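Local coordinates for racemase (Pseudovibrio sp. JE062, PDB 3MKC), which is of unknown function but has the two-domain architecture of the mandelate racemase/muconate lactonizing enzyme family in the enolase superfamily, at residues V36-G41 with G119-V124; T267-A272 with L294-R299; R299-A304 with I326-A331. All coordinates share one frame; numbering follows the deposited sequence.

Contact 1: V36-G41 with G119-V124; sequences VTDENG and GKQLGV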
loop_
_atom_site.group_PDB
_atom_site.type_symbol
_atom_site.label_atom_id
_atom_site.label_comp_id
_atom_site.label_asym_id
_atom_site.label_seq_id
_atom_site.Cartn_x
_atom_site.Cartn_y
_atom_site.Cartn_z
ATOM N N VAL A 36 -17.368 -1.050 8.939
ATOM C CA VAL A 36 -18.190 0.091 9.327
ATOM C C VAL A 36 -19.603 -0.184 8.817
ATOM O O VAL A 36 -19.824 -0.327 7.617
ATOM C CB VAL A 36 -17.660 1.406 8.707
ATOM C CG1 VAL A 36 -18.491 2.581 9.183
ATOM C CG2 VAL A 36 -16.198 1.607 9.089
ATOM N N THR A 37 -20.554 -0.254 9.739
ATOM C CA THR A 37 -21.936 -0.546 9.391
ATOM C C THR A 37 -22.852 0.649 9.601
ATOM O O THR A 37 -22.741 1.345 10.608
ATOM C CB THR A 37 -22.449 -1.716 10.238
ATOM O OG1 THR A 37 -21.502 -2.791 10.178
ATOM C CG2 THR A 37 -23.798 -2.200 9.716
ATOM N N ASP A 38 -23.756 0.894 8.655
ATOM C CA ASP A 38 -24.674 2.017 8.811
ATOM C C ASP A 38 -25.969 1.555 9.470
ATOM O O ASP A 38 -26.143 0.370 9.749
ATOM C CB ASP A 38 -24.953 2.721 7.471
ATOM C CG ASP A 38 -25.824 1.906 6.527
ATOM O OD1 ASP A 38 -26.507 0.965 6.978
ATOM O OD2 ASP A 38 -25.837 2.231 5.318
ATOM N N GLU A 39 -26.874 2.492 9.715
ATOM C CA GLU A 39 -28.128 2.178 10.384
ATOM C C GLU A 39 -29.076 1.305 9.588
ATOM O O GLU A 39 -30.095 0.868 10.114
ATOM C CB GLU A 39 -28.828 3.468 10.797
ATOM C CG GLU A 39 -27.895 4.414 11.521
ATOM C CD GLU A 39 -28.594 5.308 12.519
ATOM O OE1 GLU A 39 -29.434 6.137 12.104
ATOM O OE2 GLU A 39 -28.294 5.173 13.727
ATOM N N ASN A 40 -28.750 1.049 8.327
ATOM C CA ASN A 40 -29.593 0.202 7.494
ATOM C C ASN A 40 -28.975 -1.178 7.327
ATOM O O ASN A 40 -29.531 -2.033 6.642
ATOM C CB ASN A 40 -29.825 0.832 6.112
ATOM C CG ASN A 40 -30.748 2.036 6.165
ATOM O OD1 ASN A 40 -31.754 2.030 6.872
ATOM N ND2 ASN A 40 -30.419 3.070 5.401
ATOM N N GLY A 41 -27.823 -1.394 7.953
ATOM C CA GLY A 41 -27.162 -2.686 7.860
ATOM C C GLY A 41 -26.129 -2.803 6.754
ATOM O O GLY A 41 -25.486 -3.842 6.606
ATOM N N GLY A 119 -19.612 4.257 -1.176
ATOM C CA GLY A 119 -19.864 3.825 -2.537
ATOM C C GLY A 119 -21.076 2.917 -2.592
ATOM O O GLY A 119 -21.941 3.069 -3.455
ATOM N N LYS A 120 -21.145 1.966 -1.669
ATOM C CA LYS A 120 -22.264 1.033 -1.649
ATOM C C LYS A 120 -23.593 1.726 -1.398
ATOM O O LYS A 120 -24.613 1.324 -1.953
ATOM C CB LYS A 120 -22.004 -0.074 -0.621
ATOM C CG LYS A 120 -20.897 -1.031 -1.069
ATOM C CD LYS A 120 -20.425 -1.965 0.040
ATOM C CE LYS A 120 -21.477 -2.989 0.434
ATOM N NZ LYS A 120 -20.934 -3.956 1.444
ATOM N N GLN A 121 -23.589 2.776 -0.579
ATOM C CA GLN A 121 -24.816 3.515 -0.313
ATOM C C GLN A 121 -25.253 4.243 -1.585
ATOM O O GLN A 121 -26.427 4.227 -1.957
ATOM C CB GLN A 121 -24.610 4.558 0.802
ATOM C CG GLN A 121 -24.281 4.016 2.199
ATOM C CD GLN A 121 -24.236 5.123 3.247
ATOM O OE1 GLN A 121 -23.735 6.217 2.983
ATOM N NE2 GLN A 121 -24.749 4.841 4.445
ATOM N N LEU A 122 -24.293 4.879 -2.253
ATOM C CA LEU A 122 -24.566 5.645 -3.461
ATOM C C LEU A 122 -24.592 4.808 -4.732
ATOM O O LEU A 122 -24.930 5.312 -5.806
ATOM C CB LEU A 122 -23.523 6.752 -3.610
ATOM C CG LEU A 122 -23.486 7.795 -2.493
ATOM C CD1 LEU A 122 -22.229 8.649 -2.625
ATOM C CD2 LEU A 122 -24.731 8.652 -2.559
ATOM N N GLY A 123 -24.232 3.538 -4.612
ATOM C CA GLY A 123 -24.220 2.671 -5.771
ATOM C C GLY A 123 -23.204 3.107 -6.810
ATOM O O GLY A 123 -23.474 3.061 -8.008
ATOM N N VAL A 124 -22.034 3.544 -6.350
ATOM C CA VAL A 124 -20.979 3.973 -7.263
ATOM C C VAL A 124 -19.642 3.421 -6.792
ATOM O O VAL A 124 -19.400 3.303 -5.590
ATOM C CB VAL A 124 -20.882 5.513 -7.346
ATOM C CG1 VAL A 124 -22.220 6.092 -7.759
ATOM C CG2 VAL A 124 -20.442 6.094 -6.008
#
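Asp-38 and Gln-121 reach toward each other from opposite directions and tie a strand end to a helix end in the alpha+beta N-terminal domain of the enolase superfamily. Asp-38 closes strand 29-38, and Gln-121 sits in the last turn of helix 102-122. Their backbones stay well apart, with 9.2 Å between Asp-38 CA and Gln-121 CA, and the side chains span the interval alone. Gln-121 does most of the reaching: beyond CG its chain is extended (chi2 -174°), which carries the amide out to the carboxylate. The two flat groups are turned 33° against each other. The carboxylate oxygen OD2 lies practically in the plane of the amide and accepts through its anti lone pair, on the side away from OD1. A second bond from NE2 goes to Ala-10 O, so the amide nitrogen is gripped from two parts of the chain and its rotation is largely fixed.

The other carboxylate oxygen serves the backbone. Residues 38-41 form a type I beta turn leading into strand 43-48, and Asp-38 OD1 takes Asn-40 N at 2.6 Å, from above the carboxylate plane, as an Asx turn; it also accepts from Val-42 N. The turn thus holds the carboxylate that receives the glutamine. That link is nearly straight: Gln-121 NE2 to Asp-38 OD2 is 3.0 Å, with 169° at the hydrogen.

Contact 2: T267-A272 with L294-R299; sequences TTRFEA and LTELRR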
loop_
_atom_site.group_PDB
_atom_site.type_symbol
_atom_site.label_atom_id
_atom_site.label_comp_id
_atom_site.label_asym_id
_atom_site.label_seq_id
_atom_site.Cartn_x
_atom_site.Cartn_y
_atom_site.Cartn_z
ATOM N N THR A 267 3.801 7.744 7.944
ATOM C CA THR A 267 2.371 8.006 8.128
ATOM C C THR A 267 2.142 9.514 8.015
ATOM O O THR A 267 2.980 10.316 8.441
ATOM C CB THR A 267 1.825 7.512 9.495
ATOM O OG1 THR A 267 2.358 8.320 10.553
ATOM C CG2 THR A 267 2.179 6.042 9.713
ATOM N N THR A 268 1.007 9.865 7.416
ATOM C CA THR A 268 0.539 11.225 7.166
ATOM C C THR A 268 1.261 11.954 6.053
ATOM O O THR A 268 2.366 11.589 5.652
ATOM C CB THR A 268 0.594 12.131 8.410
ATOM O OG1 THR A 268 1.949 12.529 8.651
ATOM C CG2 THR A 268 0.030 11.403 9.635
ATOM N N ARG A 269 0.605 12.992 5.558
ATOM C CA ARG A 269 1.151 13.804 4.486
ATOM C C ARG A 269 2.275 14.662 5.039
ATOM O O ARG A 269 3.058 15.229 4.287
ATOM C CB ARG A 269 0.051 14.695 3.904
ATOM C CG ARG A 269 -0.659 15.561 4.933
ATOM C CD ARG A 269 -1.853 16.266 4.300
ATOM N NE ARG A 269 -2.497 17.228 5.193
ATOM C CZ ARG A 269 -3.200 16.897 6.272
ATOM N NH1 ARG A 269 -3.353 15.622 6.599
ATOM N NH2 ARG A 269 -3.748 17.843 7.027
ATOM N N PHE A 270 2.350 14.758 6.363
ATOM C CA PHE A 270 3.392 15.574 6.984
ATOM C C PHE A 270 4.754 14.910 6.845
ATOM O O PHE A 270 5.764 15.576 6.586
ATOM C CB PHE A 270 3.042 15.806 8.454
ATOM C CG PHE A 270 1.684 16.424 8.643
ATOM C CD1 PHE A 270 1.382 17.644 8.054
ATOM C CD2 PHE A 270 0.696 15.768 9.364
ATOM C CE1 PHE A 270 0.114 18.205 8.174
ATOM C CE2 PHE A 270 -0.575 16.318 9.489
ATOM C CZ PHE A 270 -0.870 17.535 8.895
ATOM N N GLU A 271 4.792 13.596 7.034
ATOM C CA GLU A 271 6.049 12.879 6.885
ATOM C C GLU A 271 6.350 12.814 5.400
ATOM O O GLU A 271 7.496 12.956 4.995
ATOM C CB GLU A 271 5.961 11.459 7.469
ATOM C CG GLU A 271 5.915 11.466 8.990
ATOM C CD GLU A 271 6.116 10.103 9.616
ATOM O OE1 GLU A 271 6.338 9.112 8.882
ATOM O OE2 GLU A 271 6.058 10.029 10.864
ATOM N N ALA A 272 5.317 12.607 4.590
ATOM C CA ALA A 272 5.521 12.541 3.148
ATOM C C ALA A 272 6.140 13.835 2.613
ATOM O O ALA A 272 7.033 13.800 1.778
ATOM C CB ALA A 272 4.198 12.261 2.431
ATOM N N LEU A 294 -6.989 6.146 1.787
ATOM C CA LEU A 294 -7.112 6.748 0.466
ATOM C C LEU A 294 -7.214 8.273 0.553
ATOM O O LEU A 294 -6.700 8.990 -0.307
ATOM C CB LEU A 294 -8.335 6.161 -0.274
ATOM C CG LEU A 294 -8.180 4.682 -0.679
ATOM C CD1 LEU A 294 -9.520 4.075 -1.075
ATOM C CD2 LEU A 294 -7.208 4.568 -1.836
ATOM N N THR A 295 -7.854 8.778 1.600
ATOM C CA THR A 295 -7.987 10.223 1.729
ATOM C C THR A 295 -6.621 10.886 1.866
ATOM O O THR A 295 -6.337 11.883 1.204
ATOM C CB THR A 295 -8.855 10.600 2.935
ATOM O OG1 THR A 295 -10.169 10.057 2.758
ATOM C CG2 THR A 295 -8.960 12.107 3.064
ATOM N N GLU A 296 -5.768 10.333 2.715
ATOM C CA GLU A 296 -4.449 10.930 2.889
ATOM C C GLU A 296 -3.595 10.662 1.648
ATOM O O GLU A 296 -2.779 11.493 1.254
ATOM C CB GLU A 296 -3.766 10.368 4.138
ATOM C CG GLU A 296 -2.520 11.165 4.553
ATOM C CD GLU A 296 -2.844 12.545 5.121
ATOM O OE1 GLU A 296 -3.886 13.121 4.753
ATOM O OE2 GLU A 296 -2.039 13.060 5.928
ATOM N N LEU A 297 -3.788 9.505 1.019
ATOM C CA LEU A 297 -3.019 9.191 -0.182
ATOM C C LEU A 297 -3.355 10.167 -1.309
ATOM O O LEU A 297 -2.510 10.467 -2.161
ATOM C CB LEU A 297 -3.268 7.745 -0.626
ATOM C CG LEU A 297 -2.400 6.712 0.101
ATOM C CD1 LEU A 297 -2.827 5.312 -0.290
ATOM C CD2 LEU A 297 -0.930 6.924 -0.251
ATOM N N ARG A 298 -4.584 10.667 -1.316
ATOM C CA ARG A 298 -4.973 11.631 -2.338
ATOM C C ARG A 298 -4.242 12.951 -2.088
ATOM O O ARG A 298 -3.728 13.567 -3.017
ATOM C CB ARG A 298 -6.479 11.877 -2.318
ATOM C CG ARG A 298 -6.935 12.817 -3.415
ATOM C CD ARG A 298 -8.423 13.105 -3.330
ATOM N NE ARG A 298 -8.899 13.732 -4.556
ATOM C CZ ARG A 298 -10.168 14.054 -4.794
ATOM N NH1 ARG A 298 -11.105 13.813 -3.885
ATOM N NH2 ARG A 298 -10.501 14.609 -5.953
ATOM N N ARG A 299 -4.205 13.396 -0.832
ATOM C CA ARG A 299 -3.507 14.647 -0.536
ATOM C C ARG A 299 -2.027 14.493 -0.822
ATOM O O ARG A 299 -1.390 15.384 -1.384
ATOM C CB ARG A 299 -3.713 15.060 0.922
ATOM C CG ARG A 299 -5.071 15.698 1.159
ATOM C CD ARG A 299 -5.184 16.274 2.551
ATOM N NE ARG A 299 -5.341 15.242 3.570
ATOM C CZ ARG A 299 -6.476 15.016 4.233
ATOM N NH1 ARG A 299 -7.553 15.743 3.979
ATOM N NH2 ARG A 299 -6.527 14.078 5.168
#
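Arg-269, Glu-296 and Arg-299 form a salt-bridge network in which one carboxylate is shared by two neighbouring guanidinium groups. Arg-269 can be followed outward. Its backbone N already donates to Glu-296 OE2 at 2.7 Å, arriving from above the carboxylate plane. CB and CG then lie against the same oxygen, 3.3 Å from CB to Glu-296 OE2. From CG to NE the chain is extended, and CD touches both Glu-296 OE2 and Arg-299 NE, which meet it from directions roughly at right angles, with 3.7 Å from CD to the latter. NE meets Arg-299 NE and CD. At the tip, Arg-269 NH1 donates to Glu-296 OE2 at 3.0 Å; OE2 accepts through its syn lone pair and lies near the guanidinium plane of Arg-269. A weak bond from NH1 to OE1 accompanies it. The guanidinium and carboxylate planes are almost perpendicular, 89° apart.

One face of this guanidinium is approached by Arg-299 CZ, the opposite face by Phe-270 CZ, both offset toward the rim. Arg-299 holds the second oxygen side-on: Glu-296 OE1 lies in the guanidinium plane of Arg-299, 2.8 Å from both NE and NH2. The bend at chi3 (-74°) folds Arg-299 back onto this glutamate, one turn earlier on its own helix. Arg-269 NH1 comes within 3.6 Å of Arg-299 NE, and the shared carboxylate probably offsets the positive charge of both arginines.

The network bridges neighbouring helices of the barrel domain, 268-277 and 293-306, whose local axes come within 9.6 Å and run in the same general direction at 36°. Strand 283-284 lies between them in sequence. Helix 83-93 covers the network, with Trp-87 touching Glu-296 and making a cation-pi contact with Arg-299.

Contact 3: R299-A304 with I326-A331; sequences RITEMA and IHYQFA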
loop_
_atom_site.group_PDB
_atom_site.type_symbol
_atom_site.label_atom_id
_atom_site.label_comp_id
_atom_site.label_asym_id
_atom_site.label_seq_id
_atom_site.Cartn_x
_atom_site.Cartn_y
_atom_site.Cartn_z
ATOM N N ARG A 299 -4.205 13.396 -0.832
ATOM C CA ARG A 299 -3.507 14.647 -0.536
ATOM C C ARG A 299 -2.027 14.493 -0.822
ATOM O O ARG A 299 -1.390 15.384 -1.384
ATOM C CB ARG A 299 -3.713 15.060 0.922
ATOM C CG ARG A 299 -5.071 15.698 1.159
ATOM C CD ARG A 299 -5.184 16.274 2.551
ATOM N NE ARG A 299 -5.341 15.242 3.570
ATOM C CZ ARG A 299 -6.476 15.016 4.233
ATOM N NH1 ARG A 299 -7.553 15.743 3.979
ATOM N NH2 ARG A 299 -6.527 14.078 5.168
ATOM N N ILE A 300 -1.488 13.345 -0.434
ATOM C CA ILE A 300 -0.084 13.052 -0.641
ATOM C C ILE A 300 0.274 13.027 -2.123
ATOM O O ILE A 300 1.305 13.557 -2.532
ATOM C CB ILE A 300 0.269 11.695 -0.025
ATOM C CG1 ILE A 300 0.185 11.799 1.498
ATOM C CG2 ILE A 300 1.644 11.235 -0.501
ATOM C CD1 ILE A 300 0.357 10.469 2.213
ATOM N N THR A 301 -0.585 12.420 -2.935
ATOM C CA THR A 301 -0.293 12.325 -4.354
ATOM C C THR A 301 -0.397 13.648 -5.106
ATOM O O THR A 301 0.406 13.926 -5.994
ATOM C CB THR A 301 -1.201 11.277 -5.028
ATOM O OG1 THR A 301 -1.046 10.023 -4.353
ATOM C CG2 THR A 301 -0.805 11.093 -6.491
ATOM N N GLU A 302 -1.382 14.468 -4.759
ATOM C CA GLU A 302 -1.543 15.744 -5.443
ATOM C C GLU A 302 -0.356 16.625 -5.103
ATOM O O GLU A 302 0.108 17.384 -5.943
ATOM C CB GLU A 302 -2.870 16.411 -5.056
ATOM C CG GLU A 302 -4.085 15.577 -5.494
ATOM C CD GLU A 302 -5.421 16.313 -5.406
ATOM O OE1 GLU A 302 -5.568 17.238 -4.579
ATOM O OE2 GLU A 302 -6.340 15.941 -6.165
HETATM N N MSE A 303 0.143 16.501 -3.876
HETATM C CA MSE A 303 1.314 17.272 -3.448
HETATM C C MSE A 303 2.527 16.744 -4.209
HETATM O O MSE A 303 3.381 17.505 -4.677
HETATM C CB MSE A 303 1.540 17.108 -1.937
HETATM C CG MSE A 303 2.910 17.624 -1.433
HETATM SE SE MSE A 303 3.211 17.554 0.471
HETATM C CE MSE A 303 2.966 15.706 0.706
ATOM N N ALA A 304 2.587 15.423 -4.324
ATOM C CA ALA A 304 3.688 14.770 -5.016
ATOM C C ALA A 304 3.736 15.211 -6.477
ATOM O O ALA A 304 4.783 15.597 -6.981
ATOM C CB ALA A 304 3.531 13.261 -4.928
ATOM N N ILE A 326 -6.386 -0.668 -6.676
ATOM C CA ILE A 326 -6.834 -0.511 -8.054
ATOM C C ILE A 326 -7.651 0.773 -8.186
ATOM O O ILE A 326 -7.505 1.521 -9.153
ATOM C CB ILE A 326 -7.692 -1.718 -8.504
ATOM C CG1 ILE A 326 -6.807 -2.960 -8.608
ATOM C CG2 ILE A 326 -8.352 -1.420 -9.851
ATOM C CD1 ILE A 326 -7.568 -4.242 -8.917
ATOM N N HIS A 327 -8.513 1.035 -7.210
ATOM C CA HIS A 327 -9.332 2.236 -7.259
ATOM C C HIS A 327 -8.426 3.446 -7.148
ATOM O O HIS A 327 -8.654 4.467 -7.798
ATOM C CB HIS A 327 -10.369 2.211 -6.137
ATOM C CG HIS A 327 -11.518 1.294 -6.409
ATOM N ND1 HIS A 327 -12.716 1.737 -6.926
ATOM C CD2 HIS A 327 -11.647 -0.047 -6.257
ATOM C CE1 HIS A 327 -13.532 0.710 -7.081
ATOM N NE2 HIS A 327 -12.907 -0.384 -6.682
ATOM N N TYR A 328 -7.393 3.318 -6.322
ATOM C CA TYR A 328 -6.411 4.386 -6.143
ATOM C C TYR A 328 -5.718 4.712 -7.471
ATOM O O TYR A 328 -5.686 5.865 -7.908
ATOM C CB TYR A 328 -5.350 3.963 -5.118
ATOM C CG TYR A 328 -4.128 4.860 -5.145
ATOM C CD1 TYR A 328 -4.111 6.064 -4.449
ATOM C CD2 TYR A 328 -3.033 4.549 -5.958
ATOM C CE1 TYR A 328 -3.036 6.948 -4.569
ATOM C CE2 TYR A 328 -1.958 5.424 -6.085
ATOM C CZ TYR A 328 -1.968 6.625 -5.392
ATOM O OH TYR A 328 -0.933 7.521 -5.545
ATOM N N GLN A 329 -5.179 3.689 -8.127
ATOM C CA GLN A 329 -4.463 3.922 -9.377
ATOM C C GLN A 329 -5.327 4.545 -10.463
ATOM O O GLN A 329 -4.841 5.330 -11.269
ATOM C CB GLN A 329 -3.829 2.630 -9.900
ATOM C CG GLN A 329 -2.864 2.865 -11.063
ATOM C CD GLN A 329 -1.572 3.552 -10.631
ATOM O OE1 GLN A 329 -1.468 4.071 -9.520
ATOM N NE2 GLN A 329 -0.584 3.566 -11.521
ATOM N N PHE A 330 -6.609 4.203 -10.492
ATOM C CA PHE A 330 -7.489 4.776 -11.503
ATOM C C PHE A 330 -7.794 6.257 -11.299
ATOM O O PHE A 330 -7.692 7.054 -12.234
ATOM C CB PHE A 330 -8.810 4.004 -11.557
ATOM C CG PHE A 330 -8.805 2.874 -12.545
ATOM C CD1 PHE A 330 -8.835 3.136 -13.913
ATOM C CD2 PHE A 330 -8.738 1.552 -12.113
ATOM C CE1 PHE A 330 -8.795 2.093 -14.843
ATOM C CE2 PHE A 330 -8.696 0.504 -13.034
ATOM C CZ PHE A 330 -8.723 0.780 -14.405
ATOM N N ALA A 331 -8.143 6.631 -10.073
ATOM C CA ALA A 331 -8.526 8.013 -9.802
ATOM C C ALA A 331 -7.452 8.934 -9.236
ATOM O O ALA A 331 -7.506 10.144 -9.450
ATOM C CB ALA A 331 -9.722 8.024 -8.871
#
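Chi1 of 165° sets Tyr-328 CG opposite the backbone N and sends the ring toward helix 293-306, while chi2 of 83° sets only the plane of the ring. On the other helix, chi1 of -56° puts Thr-301 OG1 beside its backbone N, with CG2 on the carbonyl side. The two side chains approach from opposite directions, and Tyr-328 OH donates to Thr-301 OG1 at 2.8 Å. The threonine oxygen sits in the plane of the ring, at its edge, 3.7 Å from Tyr-328 CE1. The methyl packs nearby, with Thr-301 CG2 also 3.7 Å from Tyr-328 OH.

Thr-301 OG1 is bonded in a second direction as well, to Leu-297 O one turn back along its own helix. That bond holds the hydroxyl against the helix backbone and positions it to receive the tyrosine proton, so two buried polar groups are satisfied by a short chain of bonds.

Helices 293-306 and 319-331 of the barrel domain are bridged here by the length of the tyrosine, since Thr-301 CA and Tyr-328 CA are 10.2 Å apart. Strand 310-311, which comes between the helices in sequence, supplies Val-311 against both side chains, and Pro-313 adds to the packing on the tyrosine.

Overall arrangement
The three contacts follow one another along the chain and fall into two domains. Contact 1 belongs to the N-terminal domain, its centre about 25 Å from that of contact 2 and about 23 Å from that of contact 3, with no touch to either. Contacts 2 and 3 lie in the barrel domain, centres about 10 Å apart, and are successive steps round it: helix 268-277 to 293-306, then 293-306 to 319-331. They share helix 293-306 and Arg-299, and they touch directly, as where Arg-269 CA meets Ile-300 CG1 at 3.7 Å. Helix 102-122, which carries half of contact 1, also packs against contact 2 through Met-104 and Tyr-115, joining the two domains.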